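Local coordinates for protein putative NADP oxidoreductase BF3122 (PDB 3D1L) that is a putative NADP oxidoreductase, probably binding a dinucleotide cofactor through its Rossmann-type domain, at residues K70-S75 with E94-V99. Numbering follows the deposited sequence.
Sequences KLYIVS and EEALMV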
loop_
_atom_site.group_PDB
_atom_site.type_symbol
_atom_site.label_atom_id
_atom_site.label_comp_id
_atom_site.label_asym_id
_atom_site.label_seq_id
_atom_site.Cartn_x
_atom_site.Cartn_y
_atom_site.Cartn_z
ATOM N N LYS B 70 37.940 8.088 -3.525
ATOM C CA LYS B 70 38.139 7.449 -2.232
ATOM C C LYS B 70 37.097 6.368 -1.964
ATOM O O LYS B 70 37.363 5.377 -1.277
ATOM C CB LYS B 70 38.097 8.542 -1.141
ATOM C CG LYS B 70 38.043 8.074 0.297
ATOM C CD LYS B 70 39.273 7.333 0.767
ATOM C CE LYS B 70 38.905 6.576 2.055
ATOM N NZ LYS B 70 39.990 5.754 2.667
ATOM N N LEU B 71 35.904 6.550 -2.517
ATOM C CA LEU B 71 34.820 5.626 -2.272
ATOM C C LEU B 71 34.113 5.260 -3.568
ATOM O O LEU B 71 33.694 6.137 -4.329
ATOM C CB LEU B 71 33.825 6.215 -1.253
ATOM C CG LEU B 71 32.625 5.326 -0.890
ATOM C CD1 LEU B 71 33.105 4.091 -0.129
ATOM C CD2 LEU B 71 31.589 6.091 -0.051
ATOM N N TYR B 72 33.993 3.954 -3.789
ATOM C CA TYR B 72 33.304 3.390 -4.916
ATOM C C TYR B 72 32.085 2.616 -4.416
ATOM O O TYR B 72 32.221 1.604 -3.711
ATOM C CB TYR B 72 34.254 2.481 -5.689
ATOM C CG TYR B 72 35.371 3.264 -6.359
ATOM C CD1 TYR B 72 35.230 3.694 -7.680
ATOM C CD2 TYR B 72 36.554 3.588 -5.675
ATOM C CE1 TYR B 72 36.228 4.423 -8.314
ATOM C CE2 TYR B 72 37.573 4.310 -6.314
ATOM C CZ TYR B 72 37.385 4.723 -7.627
ATOM O OH TYR B 72 38.326 5.431 -8.286
ATOM N N ILE B 73 30.900 3.116 -4.762
ATOM C CA ILE B 73 29.640 2.502 -4.331
ATOM C C ILE B 73 29.081 1.660 -5.459
ATOM O O ILE B 73 28.705 2.186 -6.511
ATOM C CB ILE B 73 28.594 3.535 -3.884
ATOM C CG1 ILE B 73 29.166 4.441 -2.771
ATOM C CG2 ILE B 73 27.285 2.777 -3.433
ATOM C CD1 ILE B 73 28.275 5.596 -2.381
ATOM N N VAL B 74 29.072 0.351 -5.243
ATOM C CA VAL B 74 28.740 -0.594 -6.285
ATOM C C VAL B 74 27.336 -1.132 -6.037
ATOM O O VAL B 74 27.049 -1.729 -4.998
ATOM C CB VAL B 74 29.813 -1.712 -6.387
ATOM C CG1 VAL B 74 29.525 -2.652 -7.529
ATOM C CG2 VAL B 74 31.240 -1.087 -6.499
ATOM N N SER B 75 26.455 -0.845 -6.994
ATOM C CA SER B 75 25.064 -1.291 -6.970
ATOM C C SER B 75 24.799 -2.069 -8.244
ATOM O O SER B 75 24.248 -1.531 -9.205
ATOM C CB SER B 75 24.122 -0.085 -6.929
ATOM O OG SER B 75 24.271 0.655 -5.744
ATOM N N GLU B 94 45.382 2.701 -3.153
ATOM C CA GLU B 94 45.455 1.717 -2.087
ATOM C C GLU B 94 44.378 1.953 -1.011
ATOM O O GLU B 94 43.713 1.015 -0.575
ATOM C CB GLU B 94 46.839 1.771 -1.460
ATOM C CG GLU B 94 47.564 0.448 -1.459
ATOM C CD GLU B 94 47.335 -0.374 -0.200
ATOM O OE1 GLU B 94 47.568 -1.602 -0.269
ATOM O OE2 GLU B 94 46.938 0.181 0.858
ATOM N N GLU B 95 44.184 3.206 -0.611
ATOM C CA GLU B 95 43.181 3.539 0.429
ATOM C C GLU B 95 41.729 3.665 -0.053
ATOM O O GLU B 95 40.852 3.942 0.757
ATOM C CB GLU B 95 43.568 4.840 1.137
ATOM C CG GLU B 95 43.408 6.048 0.238
ATOM C CD GLU B 95 43.858 7.338 0.891
ATOM O OE1 GLU B 95 44.913 7.850 0.469
ATOM O OE2 GLU B 95 43.149 7.829 1.814
ATOM N N ALA B 96 41.477 3.536 -1.355
ATOM C CA ALA B 96 40.086 3.579 -1.852
ATOM C C ALA B 96 39.250 2.488 -1.191
ATOM O O ALA B 96 39.733 1.382 -0.945
ATOM C CB ALA B 96 40.039 3.437 -3.357
ATOM N N LEU B 97 38.005 2.812 -0.877
ATOM C CA LEU B 97 37.111 1.844 -0.264
ATOM C C LEU B 97 36.095 1.351 -1.297
ATOM O O LEU B 97 35.403 2.173 -1.917
ATOM C CB LEU B 97 36.465 2.519 0.962
ATOM C CG LEU B 97 35.568 1.884 2.020
ATOM C CD1 LEU B 97 35.920 0.440 2.300
ATOM C CD2 LEU B 97 35.579 2.703 3.340
HETATM N N MSE B 98 36.042 0.039 -1.541
HETATM C CA MSE B 98 34.963 -0.526 -2.401
HETATM C C MSE B 98 33.883 -1.127 -1.545
HETATM O O MSE B 98 34.135 -2.039 -0.741
HETATM C CB MSE B 98 35.386 -1.609 -3.411
HETATM C CG MSE B 98 36.835 -1.866 -3.607
HETATM SE SE MSE B 98 37.852 -0.335 -4.156
HETATM C CE MSE B 98 36.798 0.080 -5.717
ATOM N N VAL B 99 32.679 -0.614 -1.727
ATOM C CA VAL B 99 31.513 -1.138 -1.035
ATOM C C VAL B 99 30.433 -1.546 -2.024
ATOM O O VAL B 99 30.344 -1.018 -3.135
ATOM C CB VAL B 99 30.953 -0.128 0.025
ATOM C CG1 VAL B 99 32.055 0.301 0.990
ATOM C CG2 VAL B 99 30.292 1.092 -0.636
#
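Leu71, Tyr72 and Ile73 pair in parallel with Leu97, Met98 and Val99, a worked example of how a beta-alpha-beta unit closes inside a Rossmann-type sheet: the chain leaves strand 71-74, crosses through helix 78-89 and returns as its neighbour, strand 97-100. Backbone bonds alternate in direction, and that from Tyr72 N to Leu97 O (2.9 Å) is nearly straight.

The buried part is packed on both faces. On one, Leu71 CD1 nestles against Leu97 CB at 3.9 Å and also reaches Val99 CG1, while Ile73 CG1 lies beside Val99 CG2; helix 146-157 covers Leu71, Leu97 and Val99. On the other, the selenomethionine Met98 doubles back, bent at chi2 (-58°) and chi3 (-56°), and lays its CE against Tyr72 CB, CG and CD2. Its SE stands 5.4 Å from the ring centroid, an oblique Met-aromatic contact. Ala96 CB meets the ring edge at CE2, and the phenol OH is hydrogen-bonded to Asn66 O.

Toward solvent the grip slackens. The side chains of Lys70 and exposed Glu95 cross at about a right angle; their salt bridge, through Glu95 OE2, is long, while Glu95 OE1 is salt-bridged to Arg93 NH2. Phe151 adds a cation-pi contact to the lysine. The short bond of this region goes to a main-chain oxygen: Lys70 NZ donates to Glu95 O at 2.8 Å, tilted 28° from the carbonyl plane.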